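Local coordinates for cystathionine gamma-synthase (Xanthomonas oryzae pv. oryzae, PDB 6LD8), which probably makes cystathionine by pyridoxal phosphate-dependent gamma-replacement and may also cleave it, at residues T208-G213 / E336-V341; S343-P348 / L371-G376. The protein carries 1 engineered substitution. All coordinates share one frame; numbering follows the deposited sequence. Where two conformers were deposited one is given.

Interaction 1: residues T208-G213 / E336-V341. With 0JO (2-{[(E)-{3-hydroxy-2-methyl-5-[(phosphonooxy)methyl]pyridin-4-yl}methylidene]amino}prop-2-enoic acid), chain E; CYS (cysteine), chain F.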
loop_
_atom_site.group_PDB
_atom_site.type_symbol
_atom_site.label_atom_id
_atom_site.label_comp_id
_atom_site.label_asym_id
_atom_site.label_seq_id
_atom_site.Cartn_x
_atom_site.Cartn_y
_atom_site.Cartn_z
ATOM N N THR A 208 17.119 -2.690 3.550
ATOM C CA THR A 208 16.610 -3.859 2.845
ATOM C C THR A 208 16.768 -5.124 3.707
ATOM O O THR A 208 16.052 -6.144 3.446
ATOM C CB THR A 208 17.368 -3.975 1.524
ATOM O OG1 THR A 208 17.384 -2.702 0.873
ATOM C CG2 THR A 208 16.803 -5.036 0.611
ATOM N N LYS A 209 17.748 -5.144 4.601
ATOM C CA LYS A 209 18.185 -6.398 5.258
ATOM C C LYS A 209 17.452 -6.517 6.598
ATOM O O LYS A 209 16.219 -6.635 6.565
ATOM C CB LYS A 209 19.707 -6.394 5.386
ATOM C CG LYS A 209 20.468 -6.240 4.081
ATOM C CD LYS A 209 19.795 -6.898 2.915
ATOM C CE LYS A 209 20.656 -6.865 1.666
ATOM N NZ LYS A 209 21.805 -5.956 1.850
ATOM N N TYR A 210 18.176 -6.483 7.730
ATOM C CA TYR A 210 17.590 -6.688 9.078
ATOM C C TYR A 210 16.625 -5.573 9.478
ATOM O O TYR A 210 15.675 -5.843 10.187
ATOM C CB TYR A 210 18.701 -6.834 10.110
ATOM C CG TYR A 210 19.482 -8.125 9.990
ATOM C CD1 TYR A 210 18.980 -9.309 10.476
ATOM C CD2 TYR A 210 20.727 -8.164 9.410
ATOM C CE1 TYR A 210 19.658 -10.511 10.361
ATOM C CE2 TYR A 210 21.435 -9.355 9.315
ATOM C CZ TYR A 210 20.917 -10.544 9.805
ATOM O OH TYR A 210 21.631 -11.738 9.702
ATOM N N ILE A 211 16.922 -4.322 9.163
ATOM C CA ILE A 211 16.068 -3.220 9.679
ATOM C C ILE A 211 14.629 -3.437 9.174
ATOM O O ILE A 211 13.722 -3.541 10.007
ATOM C CB ILE A 211 16.632 -1.844 9.319
ATOM C CG1 ILE A 211 17.889 -1.539 10.134
ATOM C CG2 ILE A 211 15.583 -0.761 9.521
ATOM C CD1 ILE A 211 18.768 -0.447 9.528
ATOM N N ASN A 212 14.427 -3.683 7.885
ATOM C CA ASN A 212 13.065 -4.010 7.388
ATOM C C ASN A 212 12.693 -5.461 7.742
ATOM O O ASN A 212 11.599 -5.699 8.194
ATOM C CB ASN A 212 12.953 -3.748 5.896
ATOM C CG ASN A 212 11.573 -4.105 5.410
ATOM O OD1 ASN A 212 11.396 -5.095 4.675
ATOM N ND2 ASN A 212 10.599 -3.393 5.950
ATOM N N GLY A 213 13.547 -6.419 7.442
ATOM C CA GLY A 213 13.437 -7.795 7.959
ATOM C C GLY A 213 12.475 -8.660 7.152
ATOM O O GLY A 213 12.478 -9.864 7.402
ATOM N N GLU A 336 19.585 -13.896 -3.551
ATOM C CA GLU A 336 20.411 -12.778 -3.075
ATOM C C GLU A 336 19.704 -12.174 -1.868
ATOM O O GLU A 336 18.552 -12.590 -1.575
ATOM C CB GLU A 336 20.669 -11.840 -4.258
ATOM C CG GLU A 336 21.788 -12.361 -5.165
ATOM C CD GLU A 336 21.847 -11.827 -6.586
ATOM O OE1 GLU A 336 22.739 -12.264 -7.344
ATOM O OE2 GLU A 336 20.984 -11.002 -6.941
ATOM N N SER A 337 20.371 -11.205 -1.247
ATOM C CA SER A 337 19.928 -10.448 -0.056
ATOM C C SER A 337 20.132 -11.303 1.222
ATOM O O SER A 337 20.712 -12.424 1.173
ATOM C CB SER A 337 18.503 -9.997 -0.233
ATOM O OG SER A 337 18.202 -8.866 0.583
ATOM N N LEU A 338 19.640 -10.811 2.344
ATOM C CA LEU A 338 19.962 -11.348 3.686
ATOM C C LEU A 338 19.176 -10.523 4.677
ATOM O O LEU A 338 18.672 -9.431 4.291
ATOM C CB LEU A 338 21.461 -11.224 3.997
ATOM C CG LEU A 338 21.995 -9.792 3.943
ATOM C CD1 LEU A 338 22.303 -9.244 5.328
ATOM C CD2 LEU A 338 23.225 -9.702 3.043
ATOM N N GLY A 339 19.089 -11.018 5.908
ATOM C CA GLY A 339 18.472 -10.251 7.000
ATOM C C GLY A 339 16.982 -10.411 7.043
ATOM O O GLY A 339 16.345 -9.668 7.818
ATOM N N GLY A 340 16.435 -11.299 6.223
ATOM C CA GLY A 340 14.998 -11.562 6.246
ATOM C C GLY A 340 14.657 -12.605 7.317
ATOM O O GLY A 340 15.516 -13.442 7.665
ATOM N N VAL A 341 13.394 -12.638 7.705
ATOM C CA VAL A 341 12.812 -13.689 8.561
ATOM C C VAL A 341 12.979 -15.036 7.872
ATOM O O VAL A 341 13.166 -16.010 8.564
ATOM C CB VAL A 341 11.355 -13.348 8.892
ATOM C CG1 VAL A 341 11.299 -12.098 9.709
ATOM C CG2 VAL A 341 10.454 -13.248 7.670
HETATM O O 0JO E . 23.020 -10.062 -0.919
HETATM C C 0JO E . 23.778 -9.108 -0.708
HETATM O OXT 0JO E . 24.970 -9.256 -0.360
HETATM C CA 0JO E . 23.312 -7.762 -0.996
HETATM C CB 0JO E . 22.358 -7.547 -2.041
HETATM N N 0JO E . 23.881 -6.735 -0.221
HETATM C C4A 0JO E . 23.603 -5.465 -0.231
HETATM C C4 0JO E . 24.414 -4.517 0.550
HETATM C C3 0JO E . 25.285 -5.033 1.542
HETATM O O3 0JO E . 25.381 -6.360 1.781
HETATM C C2 0JO E . 26.077 -4.164 2.287
HETATM C C2A 0JO E . 27.003 -4.689 3.343
HETATM N N1 0JO E . 26.038 -2.844 2.059
HETATM C C6 0JO E . 25.230 -2.349 1.104
HETATM C C5 0JO E . 24.396 -3.124 0.345
HETATM C C5A 0JO E . 23.562 -2.454 -0.718
HETATM O OP4 0JO E . 22.188 -2.189 -0.332
HETATM P P 0JO E . 20.938 -2.274 -1.372
HETATM O OP3 0JO E . 19.777 -1.968 -0.428
HETATM O OP1 0JO E . 21.179 -1.096 -2.357
HETATM O OP2 0JO E . 20.923 -3.632 -1.979
HETATM N N CYS F . 22.548 -8.557 -8.680
HETATM C CA CYS F . 22.392 -7.453 -7.681
HETATM C C CYS F . 23.383 -6.337 -8.037
HETATM O O CYS F . 23.618 -5.389 -7.316
HETATM C CB CYS F . 22.484 -7.961 -6.231
HETATM S SG CYS F . 24.136 -8.332 -5.568
HETATM O OXT CYS F . 23.977 -6.345 -9.109
HETATM O O HOH W 1 15.928 -8.731 1.805
HETATM O O HOH W 2 14.633 -10.459 9.911
#

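Interaction 2: residues S343-P348 / L371-G376. With 0JO (2-{[(E)-{3-hydroxy-2-methyl-5-[(phosphonooxy)methyl]pyridin-4-yl}methylidene]amino}prop-2-enoic acid), chain E.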
loop_
_atom_site.group_PDB
_atom_site.type_symbol
_atom_site.label_atom_id
_atom_site.label_comp_id
_atom_site.label_asym_id
_atom_site.label_seq_id
_atom_site.Cartn_x
_atom_site.Cartn_y
_atom_site.Cartn_z
ATOM N N SER A 343 15.024 -17.871 5.819
ATOM C CA SER A 343 16.431 -18.294 5.611
ATOM C C SER A 343 16.768 -18.345 4.122
ATOM O O SER A 343 15.951 -18.855 3.305
ATOM C CB SER A 343 16.706 -19.617 6.303
ATOM O OG SER A 343 16.576 -19.455 7.733
ATOM N N LEU A 344 17.970 -17.876 3.795
ATOM C CA LEU A 344 18.487 -17.735 2.411
ATOM C C LEU A 344 19.850 -18.382 2.358
ATOM O O LEU A 344 20.566 -18.355 3.379
ATOM C CB LEU A 344 18.629 -16.251 2.064
ATOM C CG LEU A 344 17.340 -15.448 2.125
ATOM C CD1 LEU A 344 17.583 -13.969 1.806
ATOM C CD2 LEU A 344 16.332 -16.034 1.180
ATOM N N ILE A 345 20.189 -18.896 1.194
ATOM C CA ILE A 345 21.554 -19.366 0.855
ATOM C C ILE A 345 21.980 -18.666 -0.445
ATOM O O ILE A 345 21.157 -18.491 -1.350
ATOM C CB ILE A 345 21.556 -20.897 0.793
ATOM C CG1 ILE A 345 22.975 -21.426 0.661
ATOM C CG2 ILE A 345 20.679 -21.427 -0.320
ATOM C CD1 ILE A 345 23.072 -22.917 0.789
ATOM N N ALA A 346 23.220 -18.205 -0.505
ATOM C CA ALA A 346 23.833 -17.627 -1.716
ATOM C C ALA A 346 25.204 -18.286 -1.991
ATOM O O ALA A 346 25.836 -18.812 -1.050
ATOM C CB ALA A 346 23.907 -16.131 -1.560
ATOM N N HIS A 347 25.596 -18.308 -3.273
ATOM C CA HIS A 347 26.956 -18.622 -3.806
ATOM C C HIS A 347 27.555 -17.325 -4.375
ATOM O O HIS A 347 27.233 -16.934 -5.509
ATOM C CB HIS A 347 26.846 -19.750 -4.831
ATOM C CG HIS A 347 28.113 -20.043 -5.571
ATOM N ND1 HIS A 347 28.434 -19.415 -6.770
ATOM C CD2 HIS A 347 29.092 -20.948 -5.323
ATOM C CE1 HIS A 347 29.594 -19.860 -7.181
ATOM N NE2 HIS A 347 30.013 -20.806 -6.312
ATOM N N PRO A 348 28.336 -16.564 -3.561
ATOM C CA PRO A 348 28.721 -15.175 -3.881
ATOM C C PRO A 348 29.496 -14.926 -5.190
ATOM O O PRO A 348 29.270 -13.873 -5.861
ATOM C CB PRO A 348 29.655 -14.785 -2.738
ATOM C CG PRO A 348 29.155 -15.638 -1.593
ATOM C CD PRO A 348 28.788 -16.971 -2.219
ATOM N N LEU A 371 29.739 -20.884 0.188
ATOM C CA LEU A 371 28.279 -20.739 0.448
ATOM C C LEU A 371 28.070 -19.811 1.651
ATOM O O LEU A 371 28.803 -19.954 2.650
ATOM C CB LEU A 371 27.689 -22.125 0.681
ATOM C CG LEU A 371 27.646 -23.005 -0.571
ATOM C CD1 LEU A 371 27.198 -24.410 -0.234
ATOM C CD2 LEU A 371 26.741 -22.407 -1.650
ATOM N N ARG A 372 27.145 -18.858 1.510
ATOM C CA ARG A 372 26.752 -17.878 2.542
ATOM C C ARG A 372 25.321 -18.212 2.987
ATOM O O ARG A 372 24.466 -18.379 2.135
ATOM C CB ARG A 372 26.838 -16.468 1.961
ATOM C CG ARG A 372 26.700 -15.367 2.986
ATOM C CD ARG A 372 26.541 -14.013 2.328
ATOM N NE ARG A 372 25.279 -13.904 1.629
ATOM C CZ ARG A 372 24.908 -12.813 0.968
ATOM N NH1 ARG A 372 25.750 -11.798 0.858
ATOM N NH2 ARG A 372 23.701 -12.734 0.412
ATOM N N LEU A 373 25.092 -18.316 4.285
ATOM C CA LEU A 373 23.760 -18.491 4.885
ATOM C C LEU A 373 23.345 -17.183 5.504
ATOM O O LEU A 373 24.141 -16.587 6.236
ATOM C CB LEU A 373 23.826 -19.547 5.975
ATOM C CG LEU A 373 24.350 -20.895 5.526
ATOM C CD1 LEU A 373 24.387 -21.841 6.710
ATOM C CD2 LEU A 373 23.483 -21.451 4.433
ATOM N N SER A 374 22.123 -16.780 5.207
ATOM C CA SER A 374 21.408 -15.795 6.024
ATOM C C SER A 374 20.406 -16.607 6.834
ATOM O O SER A 374 19.430 -17.129 6.242
ATOM C CB SER A 374 20.770 -14.693 5.220
ATOM O OG SER A 374 20.008 -13.826 6.079
ATOM N N ILE A 375 20.627 -16.698 8.132
ATOM C CA ILE A 375 19.823 -17.603 8.997
ATOM C C ILE A 375 18.626 -16.827 9.473
ATOM O O ILE A 375 18.794 -15.751 10.055
ATOM C CB ILE A 375 20.682 -18.210 10.111
ATOM C CG1 ILE A 375 21.644 -19.190 9.435
ATOM C CG2 ILE A 375 19.821 -18.874 11.189
ATOM C CD1 ILE A 375 22.872 -19.423 10.201
ATOM N N GLY A 376 17.470 -17.419 9.205
ATOM C CA GLY A 376 16.137 -16.867 9.500
ATOM C C GLY A 376 15.729 -17.149 10.929
ATOM O O GLY A 376 16.597 -17.579 11.733
HETATM O O 0JO E . 23.020 -10.062 -0.919
HETATM C C 0JO E . 23.778 -9.108 -0.708
HETATM O OXT 0JO E . 24.970 -9.256 -0.360
HETATM C CA 0JO E . 23.312 -7.762 -0.996
HETATM C CB 0JO E . 22.358 -7.547 -2.041
HETATM N N 0JO E . 23.881 -6.735 -0.221
HETATM C C4A 0JO E . 23.603 -5.465 -0.231
HETATM C C4 0JO E . 24.414 -4.517 0.550
HETATM C C3 0JO E . 25.285 -5.033 1.542
HETATM O O3 0JO E . 25.381 -6.360 1.781
HETATM C C2 0JO E . 26.077 -4.164 2.287
HETATM C C2A 0JO E . 27.003 -4.689 3.343
HETATM N N1 0JO E . 26.038 -2.844 2.059
HETATM C C6 0JO E . 25.230 -2.349 1.104
HETATM C C5 0JO E . 24.396 -3.124 0.345
HETATM C C5A 0JO E . 23.562 -2.454 -0.718
HETATM O OP4 0JO E . 22.188 -2.189 -0.332
HETATM P P 0JO E . 20.938 -2.274 -1.372
HETATM O OP3 0JO E . 19.777 -1.968 -0.428
HETATM O OP1 0JO E . 21.179 -1.096 -2.357
HETATM O OP2 0JO E . 20.923 -3.632 -1.979
#

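Interaction 1: residues T208-G213 / E336-V341
Tyr210 lays one face of its ring on Gly339, whose CA stands 3.5 Å from the ring centroid and only 7° off the ring normal, a CH-pi contact. Glycine suits this place twice over: its phi is positive, and with no side chain the backbone can press closely against Lys209 and Tyr210. Beside it, Leu338 chi1 of 58° sets CG between its own backbone N and carbonyl carbon, which places Leu338 CD1 against Lys209 CG (3.7 Å) and CD2 near the carboxylate of the bound aminoacrylate aldimine. The enzyme belongs to the fold type I pyridoxal phosphate family, and Lys209 is the predicted cofactor lysine. In the one conformer given, Lys209 NZ lies 2.8 Å from the ligand's imine carbon C4A, consistent with a lysine that has given up the cofactor to the amino acid. Thr208 OG1 donates to phosphate OP3 of the ligand (2.8 Å). Ser337 N donates to the ligand's carboxylate atom O, so the two segments hold different ends of it. A water bridges the segments, donating to Thr208 O and hydrogen-bonded to Ser337 OG. Further along, the turn 209-213 closes with Gly213 N bonded to Lys209 O, and Gly213 O accepts Val341 N at 2.9 Å. In the outer shell, Arg262 binds Tyr210 O, and His266 meets the tyrosine ring edge-to-face.

Interaction 2: residues S343-P348 / L371-G376
With CG anti to the backbone N, the Arg372 side chain runs straight through chi2 and then bends at chi3 (68°), which carries the guanidinium past Ala346, whose CB lies 3.9 Å from Arg372 NH2. From there its two terminal nitrogens meet the carboxylate of the bound aminoacrylate aldimine: Arg372 NH1 donates to OXT at 2.9 Å and Arg372 NH2 to O at 3.1 Å, both bonds nearly straight. The small methyl of Ala346 suits a place where a broad, flat group must pass; nearer the root, the ring of Pro348 packs loosely on Arg372 CB.

The backbones that carry these side chains, strands 344-346 and 371-374, run antiparallel, at 160° between their directions, in the five-stranded sheet of the C-terminal domain. Leu344 and Ser374 form one hydrogen-bonded pair and Ala346 and Arg372 another, each with bonds in both directions; Arg372 N reaches Ala346 O at 2.9 Å. Between them Ile345 and Leu373 make a non-hydrogen-bonded pair on the other face, where the side chains lie side by side, Ile345 CG1 3.8 Å from Leu373 CD2. These branched apolar groups face helices: Phe325 packs on Ile345, and Ile273 on Leu373. Beyond the regular pairing, Ser343 OG takes a hydrogen bond from Gly376 N at 2.7 Å and is also bonded to Glu378, as a hydroxyl that can give and accept allows.

The arginine thus rises from a strand held by backbone bonds at its own residue, so its root is well fixed. Two N-H groups matched to two carboxylate oxygens would favour a substrate with a free alpha-carboxylate, probably through charge attraction as well as hydrogen bonding.

How the interactions relate
Interactions 1 and 2 lie with their centres about 11 Å apart and share the bound aminoacrylate aldimine. Interaction 1 reaches its phosphate, imine and one carboxylate oxygen, and interaction 2 reaches both carboxylate oxygens, so carboxylate O is met from Ser337 N and Arg372 NH2 together. The contacts also touch directly. Ser374 OG and Gly339 N are 3.0 Å apart, a probable hydrogen bond that ties segment 336-341 to strand 371-374, and Leu344 CD1 packs 3.5 Å from Ser337 O. The ligand site is completed by Ser206, Met88 and Asn159 of the same chain and by Tyr57 and Arg59 of a second subunit.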